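Local coordinates for UDP-N-acetylglucosamine 2-epimerase (Methanocaldococcus jannaschii, PDB 4NES), which probably catalyses the reversible epimerisation at C-2 of UDP-N-acetylglucosamine to UDP-N-acetylmannosamine, the activated donor of ManNAc residues, at residues A[190-195]-A[275-280]; A[199-204]-A[235-240]. One frame throughout, in Å; residues are numbered along the deposited sequence.

After the N-terminal half, with its own parallel sheet, the chain enters helix 186-195, which supplies residues 190-195 of contact 1, and then strand 201-205. Helix 215-232 carries it on to strand 235-239, which lies beside strand 201-205, so contact 2 closes a short loop of about 30 residues. After strand 263-266 the chain reaches helix 271-280, whose residues 275-280 return to helix 186-195 and close the longer loop of contact 1. The loop of contact 2 thus lies wholly within that of contact 1. Contact 1 joins two helices and contact 2 neighbouring strands of the six-stranded parallel sheet of the C-terminal half. They meet where Tyr201 OH is hydrogen-bonded to Leu277 O, 2.7 Å away, linking sheet and helix.

Contact 1 of 2, residues A[190-195]-A[275-280]; sequences AFFNSV and LMLEKN
Phe192 makes the largest single share of the contact by setting its ring against the helix of residues 275-280. Its CG is anti to the backbone N (chi1 177°), and the far end of the ring spans two successive turns. CE1 lies 3.6 Å from Met276 O, and CZ stands 3.6 Å from Asn280 CB. A phenylalanine suits this place because it is long and flat, able to bridge helix axes that are 10.3 Å apart at their closest. Met276, present as selenomethionine, meets CD1 of the ring with its CB.

The carbonyl beside this ring is well supplied with donors. Met276 O accepts Asn280 N and also Asn280 ND2, which is 2.9 Å away, and the two arrive from opposite faces of the carbonyl plane. The second bond ties the amide back onto its own helix, while the aliphatic CB of Asn280 is presented to the ring. The ring and amide planes are turned 49° apart.

Leu277, next in share, works with its forked end. CD1 comes to the edge of the Phe191 ring, 4.2 Å from CZ, whereas CD2 touches Phe192 CD1 at 4.0 Å and also meets Val195 CG1. One branched leucine thus serves three apolar neighbours.

Strand 201-205 packs against both helices, Tyr201 touching Phe192 and Leu203 touching Leu277. The axes of segments 190-195 and 275-280 cross at -57°, an apolar helix-helix packing in the Rossmann-like domain of a GT-B fold, on the six-stranded parallel sheet in which strand 201-205 lies between 235-239 and 283-286.

Contact 2 of 2, residues A[199-204]-A[235-240]; sequences DDYFLL and AIIFSI. With UDP (uridine-5'-diphosphate), chain C.
Leu204 lays CD2 over one face of the Phe238 ring, 3.9 Å from its centroid, on neighbouring parallel strands of a beta-alpha-beta crossover in the Rossmann-like half of the GT-B fold. Ile240 CB lies over the opposite face. An alanine in place of Phe238 removes the ring between Leu204 CD2 and Ile240 CB, and would probably open a gap there, with both left without their flat partner. Leu204 CB also meets Ile236 CG2, and beta-branched isoleucine suits an extended strand. The connecting helix 215-232 packs on Phe202, Leu204 and Ile236.

On the other sheet face, Ile237 CD1 sits over the Tyr201 ring, 3.8 Å from its centroid. With CG between the backbone N and carbonyl carbon (chi1 63°), Tyr201 turns a ring face to that methyl; tyrosine suits because its OH also bonds Leu277 O.

Between the two faces, the hydrogen bonds from Phe202 N to Ala235 O, Ile237 N to Phe202 O and Leu204 N to Ile237 O are nearly straight, while Ser239 N to Leu204 O, at 3.1 Å, is more bent (137°). At one end a water bridges Asp200 O and Ala235 N. Ser239, small and polar, suits the C-terminal end of its strand, where the UDP lies: its OG donates to O4 of the UDP uracil at 2.8 Å.

Contact 1 of 2, residues A[190-195]-A[275-280]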
# COMPACT_ATOMS: atom_id res chain seq x y z
N ALA A 190 9.96 -6.30 -43.30
CA ALA A 190 10.96 -5.37 -43.83
C ALA A 190 11.79 -4.73 -42.71
O ALA A 190 13.01 -4.60 -42.84
CB ALA A 190 10.28 -4.32 -44.70
N PHE A 191 11.14 -4.36 -41.62
CA PHE A 191 11.86 -3.85 -40.46
C PHE A 191 12.86 -4.89 -39.97
O PHE A 191 14.04 -4.59 -39.77
CB PHE A 191 10.91 -3.51 -39.31
CG PHE A 191 11.58 -3.56 -37.96
CD1 PHE A 191 12.27 -2.46 -37.48
CD2 PHE A 191 11.54 -4.71 -37.18
CE1 PHE A 191 12.90 -2.50 -36.24
CE2 PHE A 191 12.18 -4.76 -35.95
CZ PHE A 191 12.85 -3.65 -35.48
N PHE A 192 12.37 -6.11 -39.78
CA PHE A 192 13.20 -7.20 -39.26
C PHE A 192 14.43 -7.39 -40.13
O PHE A 192 15.54 -7.47 -39.63
CB PHE A 192 12.40 -8.50 -39.17
CG PHE A 192 13.22 -9.67 -38.72
CD1 PHE A 192 13.41 -9.92 -37.37
CD2 PHE A 192 13.81 -10.52 -39.64
CE1 PHE A 192 14.18 -11.00 -36.95
CE2 PHE A 192 14.58 -11.60 -39.23
CZ PHE A 192 14.76 -11.84 -37.88
N ASN A 193 14.22 -7.45 -41.44
CA ASN A 193 15.33 -7.64 -42.37
C ASN A 193 16.29 -6.45 -42.40
O ASN A 193 17.46 -6.62 -42.74
CB ASN A 193 14.81 -7.94 -43.79
CG ASN A 193 14.16 -9.31 -43.88
OD1 ASN A 193 14.46 -10.21 -43.09
ND2 ASN A 193 13.27 -9.47 -44.86
N SER A 194 15.81 -5.27 -42.05
CA SER A 194 16.67 -4.08 -42.00
C SER A 194 17.59 -4.13 -40.78
O SER A 194 18.73 -3.65 -40.84
CB SER A 194 15.83 -2.80 -41.97
OG SER A 194 15.22 -2.58 -40.71
N VAL A 195 17.10 -4.71 -39.70
CA VAL A 195 17.82 -4.75 -38.43
C VAL A 195 18.75 -5.97 -38.32
O VAL A 195 19.88 -5.86 -37.83
CB VAL A 195 16.83 -4.74 -37.23
CG1 VAL A 195 17.53 -5.13 -35.93
CG2 VAL A 195 16.19 -3.37 -37.11
N LEU A 275 8.25 -8.93 -31.30
CA LEU A 275 7.94 -10.36 -31.34
C LEU A 275 8.77 -11.07 -32.39
O LEU A 275 9.25 -12.18 -32.18
CB LEU A 275 6.46 -10.59 -31.64
CG LEU A 275 5.50 -10.35 -30.48
CD1 LEU A 275 4.08 -10.44 -31.02
CD2 LEU A 275 5.71 -11.37 -29.37
N MSE A 276 8.95 -10.43 -33.54
CA MSE A 276 9.81 -11.00 -34.57
C MSE A 276 11.26 -11.11 -34.12
O MSE A 276 11.93 -12.11 -34.38
CB MSE A 276 9.70 -10.18 -35.86
CG MSE A 276 8.39 -10.38 -36.60
SE MSE A 276 8.12 -12.23 -37.15
CE MSE A 276 9.67 -12.42 -38.31
N LEU A 277 11.76 -10.08 -33.45
CA LEU A 277 13.11 -10.16 -32.92
C LEU A 277 13.24 -11.28 -31.88
O LEU A 277 14.23 -12.01 -31.88
CB LEU A 277 13.54 -8.83 -32.31
CG LEU A 277 13.77 -7.70 -33.32
CD1 LEU A 277 13.96 -6.40 -32.56
CD2 LEU A 277 14.99 -7.99 -34.20
N GLU A 278 12.25 -11.43 -31.01
CA GLU A 278 12.30 -12.51 -30.02
C GLU A 278 12.25 -13.88 -30.68
O GLU A 278 13.07 -14.76 -30.37
CB GLU A 278 11.13 -12.40 -29.05
CG GLU A 278 11.20 -11.20 -28.13
CD GLU A 278 9.96 -11.09 -27.27
OE1 GLU A 278 8.85 -11.28 -27.79
OE2 GLU A 278 10.10 -10.82 -26.06
N LYS A 279 11.29 -14.06 -31.59
CA LYS A 279 11.05 -15.37 -32.17
C LYS A 279 12.29 -15.89 -32.88
O LYS A 279 12.56 -17.09 -32.87
CB LYS A 279 9.88 -15.29 -33.17
CG LYS A 279 9.52 -16.63 -33.79
CD LYS A 279 8.44 -16.50 -34.85
CE LYS A 279 8.09 -17.86 -35.44
NZ LYS A 279 9.21 -18.45 -36.22
N ASN A 280 13.05 -14.98 -33.48
CA ASN A 280 14.18 -15.37 -34.31
C ASN A 280 15.55 -15.31 -33.63
O ASN A 280 16.56 -15.60 -34.24
CB ASN A 280 14.18 -14.55 -35.60
CG ASN A 280 13.03 -14.91 -36.51
OD1 ASN A 280 13.08 -15.92 -37.21
ND2 ASN A 280 11.98 -14.09 -36.51

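Contact 2 of 2, residues A[199-204]-A[235-240]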
# COMPACT_ATOMS: atom_id res chain seq x y z
N ASP A 199 22.15 -13.97 -39.39
CA ASP A 199 20.89 -14.54 -38.92
C ASP A 199 21.00 -14.96 -37.45
O ASP A 199 20.00 -15.01 -36.74
CB ASP A 199 20.48 -15.73 -39.78
CG ASP A 199 20.35 -15.36 -41.25
OD1 ASP A 199 19.87 -14.25 -41.54
OD2 ASP A 199 20.74 -16.19 -42.11
N ASP A 200 22.22 -15.26 -37.02
CA ASP A 200 22.48 -15.62 -35.62
C ASP A 200 22.71 -14.38 -34.75
O ASP A 200 23.68 -13.64 -34.96
CB ASP A 200 23.69 -16.54 -35.52
CG ASP A 200 23.33 -18.01 -35.62
OD1 ASP A 200 22.21 -18.33 -36.09
OD2 ASP A 200 24.17 -18.85 -35.23
N TYR A 201 21.84 -14.16 -33.78
CA TYR A 201 22.04 -13.04 -32.86
C TYR A 201 21.46 -13.34 -31.48
O TYR A 201 20.62 -14.23 -31.34
CB TYR A 201 21.41 -11.75 -33.40
CG TYR A 201 19.91 -11.83 -33.57
CD1 TYR A 201 19.35 -12.27 -34.76
CD2 TYR A 201 19.05 -11.45 -32.54
CE1 TYR A 201 17.97 -12.34 -34.93
CE2 TYR A 201 17.67 -11.52 -32.70
CZ TYR A 201 17.14 -11.97 -33.90
OH TYR A 201 15.78 -12.05 -34.09
N PHE A 202 21.93 -12.61 -30.48
CA PHE A 202 21.30 -12.62 -29.16
C PHE A 202 20.53 -11.32 -29.04
O PHE A 202 21.00 -10.28 -29.50
CB PHE A 202 22.33 -12.68 -28.03
CG PHE A 202 23.15 -13.95 -27.98
CD1 PHE A 202 22.83 -15.06 -28.75
CD2 PHE A 202 24.24 -14.03 -27.12
CE1 PHE A 202 23.59 -16.21 -28.69
CE2 PHE A 202 25.01 -15.19 -27.05
CZ PHE A 202 24.68 -16.28 -27.83
N LEU A 203 19.35 -11.38 -28.44
CA LEU A 203 18.54 -10.19 -28.21
C LEU A 203 18.66 -9.75 -26.76
O LEU A 203 18.50 -10.56 -25.84
CB LEU A 203 17.08 -10.50 -28.54
CG LEU A 203 16.07 -9.36 -28.42
CD1 LEU A 203 16.33 -8.24 -29.43
CD2 LEU A 203 14.66 -9.90 -28.59
N LEU A 204 18.93 -8.46 -26.54
CA LEU A 204 19.12 -7.93 -25.19
C LEU A 204 18.16 -6.79 -24.87
O LEU A 204 18.00 -5.87 -25.68
CB LEU A 204 20.57 -7.43 -25.05
CG LEU A 204 20.96 -6.67 -23.78
CD1 LEU A 204 20.93 -7.57 -22.55
CD2 LEU A 204 22.35 -6.05 -23.96
N ALA A 235 26.68 -11.66 -32.51
CA ALA A 235 26.14 -10.31 -32.61
C ALA A 235 25.02 -10.14 -31.59
O ALA A 235 24.27 -11.08 -31.32
CB ALA A 235 25.64 -10.03 -34.00
N ILE A 236 24.91 -8.94 -31.04
CA ILE A 236 23.87 -8.61 -30.07
C ILE A 236 22.99 -7.52 -30.65
O ILE A 236 23.50 -6.53 -31.19
CB ILE A 236 24.48 -8.06 -28.77
CG1 ILE A 236 25.61 -8.96 -28.26
CG2 ILE A 236 23.42 -7.85 -27.72
CD1 ILE A 236 25.15 -10.33 -27.80
N ILE A 237 21.68 -7.70 -30.56
CA ILE A 237 20.74 -6.62 -30.86
C ILE A 237 20.17 -6.13 -29.53
O ILE A 237 19.58 -6.91 -28.78
CB ILE A 237 19.60 -7.09 -31.78
CG1 ILE A 237 20.17 -7.56 -33.12
CG2 ILE A 237 18.59 -5.97 -32.01
CD1 ILE A 237 19.14 -8.12 -34.08
N PHE A 238 20.36 -4.85 -29.24
CA PHE A 238 20.01 -4.27 -27.95
C PHE A 238 18.93 -3.22 -28.16
O PHE A 238 19.20 -2.14 -28.69
CB PHE A 238 21.28 -3.64 -27.34
CG PHE A 238 21.11 -3.04 -25.95
CD1 PHE A 238 20.03 -3.32 -25.15
CD2 PHE A 238 22.10 -2.19 -25.46
CE1 PHE A 238 19.91 -2.76 -23.88
CE2 PHE A 238 21.99 -1.62 -24.20
CZ PHE A 238 20.90 -1.90 -23.41
N SER A 239 17.69 -3.54 -27.77
CA SER A 239 16.62 -2.54 -27.74
C SER A 239 16.74 -1.79 -26.42
O SER A 239 16.57 -2.39 -25.35
CB SER A 239 15.25 -3.20 -27.83
OG SER A 239 14.23 -2.24 -27.59
N ILE A 240 17.04 -0.49 -26.48
CA ILE A 240 17.44 0.25 -25.29
C ILE A 240 16.33 1.15 -24.72
O ILE A 240 15.90 2.12 -25.35
CB ILE A 240 18.74 1.06 -25.55
CG1 ILE A 240 19.20 1.79 -24.29
CG2 ILE A 240 18.57 2.01 -26.73
CD1 ILE A 240 20.55 2.45 -24.48
N1 UDP C . 8.64 -4.82 -25.94
C2 UDP C . 8.35 -4.21 -27.12
N3 UDP C . 9.32 -3.54 -27.78
C4 UDP C . 10.58 -3.44 -27.31
C5 UDP C . 10.92 -4.06 -26.10
C6 UDP C . 9.90 -4.75 -25.43
O2 UDP C . 7.21 -4.26 -27.59
O4 UDP C . 11.54 -2.73 -28.03
C1' UDP C . 7.62 -5.53 -25.15
C2' UDP C . 7.82 -6.92 -24.87
O2' UDP C . 7.46 -7.71 -25.98
C3' UDP C . 6.99 -7.14 -23.67
C4' UDP C . 6.99 -5.85 -23.01
O4' UDP C . 7.63 -4.93 -23.86
O3' UDP C . 5.68 -7.53 -23.95
C5' UDP C . 7.73 -5.84 -21.72
O5' UDP C . 7.81 -4.54 -21.17
PA UDP C . 9.05 -4.05 -20.31
O1A UDP C . 9.29 -2.60 -20.63
O2A UDP C . 10.25 -4.93 -20.61
O3A UDP C . 8.64 -4.12 -18.78
PB UDP C . 8.46 -5.27 -17.74
O1B UDP C . 7.79 -6.47 -18.40
O2B UDP C . 9.81 -5.62 -17.16
O3B UDP C . 7.58 -4.62 -16.70
O HOH W 1 26.30 -13.54 -34.85